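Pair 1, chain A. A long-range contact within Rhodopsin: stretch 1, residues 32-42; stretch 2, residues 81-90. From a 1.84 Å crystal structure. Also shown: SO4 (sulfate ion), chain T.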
# COMPACT_ATOMS: atom_id res chain seq x y z
N ARG A 32 18.46 6.05 -7.04
CA ARG A 32 18.39 4.60 -6.91
C ARG A 32 17.56 4.18 -5.70
O ARG A 32 17.01 3.07 -5.69
CB ARG A 32 19.81 4.02 -6.83
CG ARG A 32 20.15 3.31 -5.52
CD ARG A 32 21.60 2.83 -5.53
NE ARG A 32 21.88 1.91 -4.43
N TYR A 33 17.42 5.05 -4.69
CA TYR A 33 16.66 4.66 -3.51
C TYR A 33 15.17 4.51 -3.82
O TYR A 33 14.49 3.73 -3.16
CB TYR A 33 16.87 5.66 -2.37
CG TYR A 33 16.50 7.09 -2.68
CD1 TYR A 33 15.24 7.60 -2.37
CD2 TYR A 33 17.42 7.94 -3.28
CE1 TYR A 33 14.91 8.91 -2.66
CE2 TYR A 33 17.10 9.25 -3.57
CZ TYR A 33 15.84 9.73 -3.26
OH TYR A 33 15.55 11.04 -3.56
N PHE A 34 14.66 5.24 -4.82
CA PHE A 34 13.28 5.02 -5.25
C PHE A 34 13.09 3.60 -5.77
O PHE A 34 12.11 2.92 -5.42
CB PHE A 34 12.89 6.03 -6.33
CG PHE A 34 12.54 7.39 -5.81
CD1 PHE A 34 11.40 7.58 -5.06
CD2 PHE A 34 13.35 8.49 -6.10
CE1 PHE A 34 11.06 8.85 -4.58
CE2 PHE A 34 13.02 9.75 -5.62
CZ PHE A 34 11.87 9.93 -4.87
N PHE A 35 14.01 3.15 -6.62
CA PHE A 35 13.90 1.81 -7.18
C PHE A 35 14.01 0.75 -6.09
O PHE A 35 13.32 -0.28 -6.14
CB PHE A 35 14.98 1.61 -8.25
CG PHE A 35 14.80 2.51 -9.45
CD1 PHE A 35 14.25 2.02 -10.62
CD2 PHE A 35 15.14 3.85 -9.38
CE1 PHE A 35 14.06 2.85 -11.70
CE2 PHE A 35 14.95 4.69 -10.46
CZ PHE A 35 14.41 4.19 -11.63
N VAL A 36 14.85 0.99 -5.09
CA VAL A 36 15.01 0.03 -3.99
C VAL A 36 13.74 -0.03 -3.15
O VAL A 36 13.25 -1.12 -2.83
CB VAL A 36 16.24 0.40 -3.14
CG1 VAL A 36 16.36 -0.52 -1.95
CG2 VAL A 36 17.50 0.34 -3.99
N ILE A 37 13.20 1.13 -2.77
CA ILE A 37 11.98 1.17 -1.97
C ILE A 37 10.83 0.49 -2.70
O ILE A 37 10.05 -0.26 -2.11
CB ILE A 37 11.61 2.62 -1.60
CG1 ILE A 37 12.69 3.25 -0.72
CG2 ILE A 37 10.25 2.67 -0.93
CD1 ILE A 37 12.43 4.73 -0.40
N THR A 38 10.70 0.77 -4.00
CA THR A 38 9.55 0.29 -4.75
C THR A 38 9.65 -1.21 -5.04
O THR A 38 8.63 -1.91 -5.07
CB THR A 38 9.40 1.10 -6.04
OG1 THR A 38 9.29 2.49 -5.69
CG2 THR A 38 8.17 0.68 -6.80
N ALA A 39 10.87 -1.71 -5.24
CA ALA A 39 11.06 -3.15 -5.39
C ALA A 39 10.85 -3.89 -4.06
O ALA A 39 10.43 -5.05 -4.06
CB ALA A 39 12.45 -3.45 -5.95
N THR A 40 11.13 -3.23 -2.94
CA THR A 40 10.86 -3.82 -1.63
C THR A 40 9.36 -3.91 -1.37
O THR A 40 8.88 -4.87 -0.75
CB THR A 40 11.55 -3.02 -0.53
OG1 THR A 40 12.97 -3.19 -0.63
CG2 THR A 40 11.11 -3.49 0.85
N ILE A 41 8.60 -2.90 -1.83
CA ILE A 41 7.15 -2.94 -1.69
C ILE A 41 6.58 -4.18 -2.36
O ILE A 41 5.83 -4.95 -1.75
CB ILE A 41 6.53 -1.65 -2.26
CG1 ILE A 41 6.84 -0.46 -1.35
CG2 ILE A 41 5.02 -1.81 -2.47
CD1 ILE A 41 6.56 0.90 -1.96
N THR A 42 6.95 -4.42 -3.62
CA THR A 42 6.41 -5.57 -4.32
C THR A 42 7.01 -6.87 -3.80
O THR A 42 6.32 -7.90 -3.76
CB THR A 42 6.64 -5.44 -5.83
OG1 THR A 42 8.02 -5.14 -6.09
CG2 THR A 42 5.74 -4.34 -6.41
N LEU A 81 5.87 2.35 3.22
CA LEU A 81 6.85 2.53 2.14
C LEU A 81 6.23 3.23 0.95
O LEU A 81 6.89 4.04 0.28
CB LEU A 81 7.44 1.18 1.72
CG LEU A 81 8.39 0.47 2.69
CD1 LEU A 81 8.73 -0.93 2.20
CD2 LEU A 81 9.67 1.27 2.86
N LEU A 82 4.96 2.93 0.64
CA LEU A 82 4.27 3.67 -0.42
C LEU A 82 4.14 5.14 -0.06
O LEU A 82 4.39 6.03 -0.89
CB LEU A 82 2.89 3.06 -0.67
CG LEU A 82 2.87 1.73 -1.43
CD1 LEU A 82 1.53 1.07 -1.27
CD2 LEU A 82 3.22 1.91 -2.91
N LEU A 83 3.75 5.43 1.18
CA LEU A 83 3.69 6.82 1.61
C LEU A 83 5.07 7.46 1.55
O LEU A 83 5.21 8.62 1.18
CB LEU A 83 3.10 6.90 3.02
CG LEU A 83 1.69 6.33 3.09
CD1 LEU A 83 1.20 6.29 4.53
CD2 LEU A 83 0.76 7.18 2.23
N LEU A 84 6.11 6.70 1.93
CA LEU A 84 7.47 7.21 1.86
C LEU A 84 7.84 7.59 0.43
O LEU A 84 8.41 8.66 0.19
CB LEU A 84 8.45 6.18 2.41
CG LEU A 84 9.91 6.65 2.50
CD1 LEU A 84 10.02 7.96 3.27
CD2 LEU A 84 10.77 5.57 3.14
N ASP A 85 7.56 6.71 -0.54
CA ASP A 85 7.74 7.08 -1.94
C ASP A 85 7.07 8.43 -2.25
O ASP A 85 7.65 9.28 -2.92
CB ASP A 85 7.16 6.01 -2.86
CG ASP A 85 8.19 4.97 -3.28
OD1 ASP A 85 9.40 5.20 -3.12
OD2 ASP A 85 7.76 3.90 -3.78
N LEU A 86 5.84 8.62 -1.76
CA LEU A 86 5.14 9.86 -2.06
C LEU A 86 5.80 11.04 -1.36
O LEU A 86 5.91 12.13 -1.94
CB LEU A 86 3.67 9.76 -1.65
CG LEU A 86 2.77 8.82 -2.45
CD1 LEU A 86 1.36 8.78 -1.85
CD2 LEU A 86 2.72 9.20 -3.92
N CYS A 87 6.26 10.85 -0.12
CA CYS A 87 6.96 11.92 0.60
C CYS A 87 8.24 12.32 -0.12
O CYS A 87 8.56 13.51 -0.22
CB CYS A 87 7.27 11.48 2.02
SG CYS A 87 5.83 11.36 3.12
N LEU A 88 9.02 11.34 -0.60
CA LEU A 88 10.29 11.65 -1.23
C LEU A 88 10.10 12.34 -2.58
O LEU A 88 10.95 13.13 -2.99
CB LEU A 88 11.12 10.37 -1.39
CG LEU A 88 11.41 9.66 -0.07
CD1 LEU A 88 12.12 8.33 -0.31
CD2 LEU A 88 12.25 10.55 0.83
N LEU A 89 9.00 12.04 -3.29
CA LEU A 89 8.65 12.82 -4.48
C LEU A 89 8.34 14.27 -4.13
O LEU A 89 8.86 15.19 -4.75
CB LEU A 89 7.45 12.20 -5.19
CG LEU A 89 7.64 10.92 -5.98
CD1 LEU A 89 6.30 10.52 -6.59
CD2 LEU A 89 8.70 11.09 -7.07
N ALA A 90 7.47 14.48 -3.12
CA ALA A 90 6.88 15.79 -2.86
C ALA A 90 7.83 16.73 -2.11
O ALA A 90 7.82 17.94 -2.36
CB ALA A 90 5.58 15.64 -2.06
S SO4 T . 21.40 6.86 -5.02
O1 SO4 T . 20.12 6.43 -4.46
O2 SO4 T . 22.45 5.92 -4.63
O3 SO4 T . 21.31 6.91 -6.48
O4 SO4 T . 21.73 8.19 -4.50

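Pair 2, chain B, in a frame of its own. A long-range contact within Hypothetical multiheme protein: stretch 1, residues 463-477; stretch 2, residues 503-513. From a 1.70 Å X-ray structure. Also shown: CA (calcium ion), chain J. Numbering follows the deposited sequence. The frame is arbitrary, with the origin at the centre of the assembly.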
# COMPACT_ATOMS: atom_id res chain seq x y z
N GLU B 463 10.88 -26.13 -6.04
CA GLU B 463 11.94 -25.55 -6.84
C GLU B 463 11.50 -24.26 -7.52
O GLU B 463 10.31 -23.98 -7.62
CB GLU B 463 12.45 -26.55 -7.89
CG GLU B 463 13.08 -27.79 -7.32
CD GLU B 463 13.27 -28.87 -8.37
OE1 GLU B 463 14.33 -28.87 -9.03
OE2 GLU B 463 12.36 -29.71 -8.54
N TYR B 464 12.47 -23.48 -7.97
CA TYR B 464 12.21 -22.13 -8.48
C TYR B 464 11.22 -22.07 -9.64
O TYR B 464 10.27 -21.31 -9.60
CB TYR B 464 13.53 -21.42 -8.84
CG TYR B 464 13.33 -19.98 -9.26
CD1 TYR B 464 12.86 -19.03 -8.36
CD2 TYR B 464 13.59 -19.58 -10.57
CE1 TYR B 464 12.67 -17.72 -8.75
CE2 TYR B 464 13.40 -18.27 -10.96
CZ TYR B 464 12.94 -17.34 -10.04
OH TYR B 464 12.75 -16.03 -10.40
N ILE B 465 11.44 -22.87 -10.69
CA ILE B 465 10.50 -22.85 -11.82
C ILE B 465 9.10 -23.30 -11.40
O ILE B 465 8.10 -22.86 -11.98
CB ILE B 465 11.01 -23.65 -13.04
CG1 ILE B 465 10.19 -23.27 -14.29
CG2 ILE B 465 10.97 -25.15 -12.77
CD1 ILE B 465 10.81 -23.67 -15.60
N GLU B 466 9.01 -24.17 -10.39
CA GLU B 466 7.72 -24.62 -9.89
C GLU B 466 7.02 -23.47 -9.16
O GLU B 466 5.80 -23.30 -9.25
CB GLU B 466 7.90 -25.85 -8.98
CG GLU B 466 8.39 -27.08 -9.76
CD GLU B 466 9.03 -28.16 -8.90
OE1 GLU B 466 9.32 -27.91 -7.71
OE2 GLU B 466 9.27 -29.26 -9.44
N LYS B 467 7.79 -22.65 -8.46
CA LYS B 467 7.20 -21.50 -7.78
C LYS B 467 6.74 -20.43 -8.77
O LYS B 467 5.78 -19.70 -8.51
CB LYS B 467 8.19 -20.93 -6.75
CG LYS B 467 8.40 -21.88 -5.53
CD LYS B 467 9.59 -21.41 -4.70
CE LYS B 467 10.15 -22.52 -3.82
NZ LYS B 467 9.15 -23.00 -2.84
N LEU B 468 7.42 -20.34 -9.91
CA LEU B 468 6.97 -19.44 -10.97
C LEU B 468 5.61 -19.90 -11.48
O LEU B 468 4.72 -19.09 -11.71
CB LEU B 468 7.99 -19.40 -12.12
CG LEU B 468 9.33 -18.75 -11.78
CD1 LEU B 468 10.23 -18.74 -13.01
CD2 LEU B 468 9.12 -17.34 -11.26
N TRP B 469 5.45 -21.21 -11.64
CA TRP B 469 4.16 -21.75 -12.04
C TRP B 469 3.09 -21.43 -11.00
O TRP B 469 2.00 -20.96 -11.35
CB TRP B 469 4.29 -23.25 -12.27
CG TRP B 469 2.97 -23.99 -12.33
CD1 TRP B 469 2.02 -23.92 -13.33
CD2 TRP B 469 2.48 -24.92 -11.36
NE1 TRP B 469 0.97 -24.76 -13.01
CE2 TRP B 469 1.23 -25.38 -11.82
CE3 TRP B 469 2.98 -25.41 -10.14
CZ2 TRP B 469 0.47 -26.32 -11.10
CZ3 TRP B 469 2.23 -26.34 -9.44
CH2 TRP B 469 0.98 -26.78 -9.92
N VAL B 470 3.39 -21.66 -9.73
CA VAL B 470 2.46 -21.32 -8.65
C VAL B 470 1.97 -19.87 -8.75
O VAL B 470 0.77 -19.61 -8.69
CB VAL B 470 3.06 -21.60 -7.24
CG1 VAL B 470 2.16 -21.02 -6.15
CG2 VAL B 470 3.24 -23.10 -7.02
N GLU B 471 2.90 -18.93 -8.94
CA GLU B 471 2.55 -17.52 -8.99
C GLU B 471 1.61 -17.19 -10.15
O GLU B 471 0.78 -16.29 -10.04
CB GLU B 471 3.81 -16.64 -9.05
CG GLU B 471 4.66 -16.85 -7.82
CD GLU B 471 5.92 -16.01 -7.80
OE1 GLU B 471 6.08 -15.14 -8.67
OE2 GLU B 471 6.74 -16.23 -6.88
N SER B 472 1.75 -17.93 -11.25
CA SER B 472 0.92 -17.67 -12.42
C SER B 472 -0.56 -17.76 -12.06
O SER B 472 -1.36 -16.93 -12.50
CB SER B 472 1.28 -18.61 -13.58
OG SER B 472 0.82 -19.94 -13.36
N TRP B 473 -0.93 -18.75 -11.24
CA TRP B 473 -2.30 -18.81 -10.75
C TRP B 473 -2.52 -18.12 -9.41
O TRP B 473 -3.41 -17.27 -9.29
CB TRP B 473 -2.88 -20.24 -10.75
CG TRP B 473 -1.97 -21.33 -10.26
CD1 TRP B 473 -1.04 -22.02 -10.99
CD2 TRP B 473 -1.95 -21.90 -8.94
NE1 TRP B 473 -0.42 -22.96 -10.19
CE2 TRP B 473 -0.96 -22.91 -8.94
CE3 TRP B 473 -2.66 -21.65 -7.76
CZ2 TRP B 473 -0.67 -23.67 -7.80
CZ3 TRP B 473 -2.36 -22.41 -6.62
CH2 TRP B 473 -1.37 -23.40 -6.66
N LEU B 474 -1.71 -18.47 -8.40
CA LEU B 474 -1.90 -17.94 -7.05
C LEU B 474 -1.80 -16.43 -6.93
O LEU B 474 -2.47 -15.81 -6.09
CB LEU B 474 -0.90 -18.60 -6.08
CG LEU B 474 -1.03 -18.27 -4.60
CD1 LEU B 474 -2.33 -18.83 -4.05
CD2 LEU B 474 0.17 -18.83 -3.83
N PHE B 475 -0.94 -15.81 -7.73
CA PHE B 475 -0.80 -14.36 -7.67
C PHE B 475 -1.49 -13.67 -8.85
O PHE B 475 -2.39 -12.86 -8.67
CB PHE B 475 0.67 -13.91 -7.66
CG PHE B 475 1.46 -14.33 -6.45
CD1 PHE B 475 0.87 -14.98 -5.38
CD2 PHE B 475 2.83 -14.05 -6.38
CE1 PHE B 475 1.61 -15.35 -4.27
CE2 PHE B 475 3.58 -14.42 -5.28
CZ PHE B 475 2.96 -15.07 -4.22
N TYR B 476 -1.06 -14.00 -10.05
CA TYR B 476 -1.38 -13.15 -11.21
C TYR B 476 -2.80 -13.40 -11.75
O TYR B 476 -3.56 -12.44 -11.93
CB TYR B 476 -0.31 -13.30 -12.30
CG TYR B 476 1.08 -13.09 -11.74
CD1 TYR B 476 1.32 -12.10 -10.79
CD2 TYR B 476 2.14 -13.89 -12.13
CE1 TYR B 476 2.59 -11.91 -10.26
CE2 TYR B 476 3.42 -13.71 -11.58
CZ TYR B 476 3.63 -12.72 -10.66
OH TYR B 476 4.89 -12.54 -10.13
N SER B 477 -3.16 -14.66 -11.97
CA SER B 477 -4.50 -14.96 -12.47
C SER B 477 -5.51 -14.51 -11.42
O SER B 477 -6.52 -13.91 -11.75
CB SER B 477 -4.69 -16.44 -12.80
OG SER B 477 -3.85 -16.83 -13.87
N LYS B 503 4.72 -11.86 -18.38
CA LYS B 503 6.14 -11.91 -18.02
C LYS B 503 6.51 -13.28 -17.43
O LYS B 503 7.55 -13.87 -17.77
CB LYS B 503 6.47 -10.81 -17.01
CG LYS B 503 7.92 -10.78 -16.58
CD LYS B 503 8.16 -9.65 -15.59
CE LYS B 503 9.48 -9.83 -14.87
NZ LYS B 503 9.67 -8.80 -13.81
N ASP B 504 5.65 -13.79 -16.56
CA ASP B 504 5.90 -15.09 -15.93
C ASP B 504 5.98 -16.22 -16.96
O ASP B 504 6.89 -17.05 -16.90
CB ASP B 504 4.81 -15.39 -14.91
CG ASP B 504 5.22 -16.45 -13.91
OD1 ASP B 504 6.44 -16.68 -13.74
OD2 ASP B 504 4.32 -17.05 -13.30
N ILE B 505 5.05 -16.23 -17.92
CA ILE B 505 5.09 -17.19 -19.01
C ILE B 505 6.43 -17.15 -19.73
O ILE B 505 7.08 -18.18 -19.95
CB ILE B 505 3.95 -16.95 -20.02
CG1 ILE B 505 2.60 -17.29 -19.37
CG2 ILE B 505 4.16 -17.77 -21.28
CD1 ILE B 505 1.38 -16.85 -20.19
N GLU B 506 6.87 -15.94 -20.07
CA GLU B 506 8.14 -15.78 -20.76
C GLU B 506 9.33 -16.10 -19.85
O GLU B 506 10.34 -16.60 -20.31
CB GLU B 506 8.26 -14.37 -21.33
CG GLU B 506 7.24 -14.11 -22.42
CD GLU B 506 7.35 -15.10 -23.57
OE1 GLU B 506 8.48 -15.54 -23.88
OE2 GLU B 506 6.30 -15.42 -24.17
N HIS B 507 9.19 -15.81 -18.57
CA HIS B 507 10.25 -16.15 -17.62
C HIS B 507 10.46 -17.66 -17.59
O HIS B 507 11.59 -18.15 -17.71
CB HIS B 507 9.98 -15.51 -16.26
CG HIS B 507 11.08 -15.70 -15.25
ND1 HIS B 507 12.41 -15.71 -15.61
CD2 HIS B 507 11.06 -15.61 -13.90
CE1 HIS B 507 13.15 -15.79 -14.52
NE2 HIS B 507 12.36 -15.71 -13.47
N MET B 508 9.37 -18.42 -17.50
CA MET B 508 9.47 -19.87 -17.59
C MET B 508 10.08 -20.35 -18.91
O MET B 508 10.93 -21.24 -18.91
CB MET B 508 8.11 -20.52 -17.35
CG MET B 508 7.49 -20.16 -16.01
SD MET B 508 5.94 -21.04 -15.76
CE MET B 508 6.51 -22.74 -15.62
N LYS B 509 9.68 -19.73 -20.02
CA LYS B 509 10.22 -20.11 -21.32
C LYS B 509 11.72 -19.85 -21.42
O LYS B 509 12.47 -20.65 -21.99
CB LYS B 509 9.46 -19.41 -22.45
CG LYS B 509 8.08 -20.01 -22.68
CD LYS B 509 7.18 -19.10 -23.50
CE LYS B 509 7.71 -18.88 -24.89
NZ LYS B 509 6.69 -18.17 -25.73
N THR B 510 12.17 -18.73 -20.86
CA THR B 510 13.59 -18.40 -20.87
C THR B 510 14.42 -19.41 -20.07
O THR B 510 15.47 -19.87 -20.54
CB THR B 510 13.83 -16.96 -20.36
OG1 THR B 510 13.34 -16.03 -21.34
CG2 THR B 510 15.30 -16.71 -20.14
N LEU B 511 13.94 -19.79 -18.89
CA LEU B 511 14.61 -20.81 -18.09
C LEU B 511 14.73 -22.14 -18.84
O LEU B 511 15.78 -22.78 -18.84
CB LEU B 511 13.91 -21.00 -16.75
CG LEU B 511 14.12 -19.85 -15.76
CD1 LEU B 511 13.26 -20.04 -14.52
CD2 LEU B 511 15.59 -19.74 -15.38
N LEU B 512 13.64 -22.56 -19.48
CA LEU B 512 13.65 -23.76 -20.31
C LEU B 512 14.66 -23.66 -21.45
O LEU B 512 15.40 -24.61 -21.72
CB LEU B 512 12.25 -24.05 -20.86
CG LEU B 512 11.23 -24.53 -19.83
CD1 LEU B 512 9.83 -24.57 -20.43
CD2 LEU B 512 11.63 -25.90 -19.30
N ARG B 513 14.70 -22.51 -22.11
CA ARG B 513 15.67 -22.25 -23.18
C ARG B 513 17.12 -22.30 -22.71
O ARG B 513 17.98 -22.87 -23.39
CB ARG B 513 15.43 -20.89 -23.83
CG ARG B 513 14.39 -20.88 -24.92
CD ARG B 513 14.40 -19.53 -25.63
NE ARG B 513 15.64 -19.31 -26.37
CZ ARG B 513 16.24 -18.12 -26.49
NH1 ARG B 513 17.36 -18.01 -27.18
NH2 ARG B 513 15.72 -17.05 -25.91
CA CA J . 10.21 -30.25 -7.50
O HOH W 1 11.45 -31.72 -6.11

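The two pairs place their buried aspartate at different positions. In pair 1 it is Asp A85, which matches Met B508 of pair 2. In pair 2 it is Asp B504, which matches Leu A81 of pair 1. Each acid therefore sits where the other pair has an apolar side chain.

The backbone is common to both. Two helices pack antiparallel, with axes at 159° and 9.7 Å apart in pair 1, and at 166° and 9.8 Å in pair 2. The central residues superpose with an RMSD of 0.3 Å. The buried surface is also similar, 546 Å² against 506 Å².

One knob is shared by position: Ile A37, matched by Leu B468. Their side-chain centres fall 0.3 Å apart. Ile A37 sits among Leu A81, Leu A84, Asp A85 and Leu A88. Leu B468 sits among the matching Asp B504, His B507, Met B508 and Leu B511. Ile A37 CD1 lies 3.6 Å from Leu A88 CD1, and Leu B468 CD1 likewise lies 3.6 Å from Leu B511 CD1. A leucine thus closes this end of the hole in both pairs.

Asp A85 is itself a knob, among Phe A34, Ile A37, Thr A38 and Ile A41. Its OD2 lies 2.8 Å from Thr A38 OG1. That hydroxyl is also 2.9 Å from Phe A34 O, and its single proton could serve either acceptor. In pair 2 the matching Met B508 makes an apolar contact instead. Its CE is 3.9 Å from Ile B465 CG1 and 4.1 Å from Trp B469 CB. Ile B465 matches Phe A34. Both touch the matching leucine: Phe A34 CE1 lies 3.5 Å from Leu A88 CB, and Ile B465 CD1 lies 4.2 Å from Leu B511 CB.

At the other acid position, Leu A81 packs on Ile A41, with CB 3.5 Å from Ile A41 CG1. Asp B504 faces the smaller Ser B472, its OD2 3.4 Å from Ser B472 CB. The same OD2 is 2.6 Å from Leu B468 O. Two oxygens this close suggest that the acid is protonated and donates to the carbonyl.

Tyrosines match at Tyr A33 and Tyr B464, but their side chains diverge. Tyr A33 has chi1 p and brings its ring edge to Leu A88, with CE1 3.7 Å from CD1. Tyr B464 has chi1 t. Its OH forms a hydrogen bond of 3.1 Å with His B507 NE2, and either group could be the donor. His B507 matches Leu A84, so pair 2 has a polar link where pair 1 has a leucine.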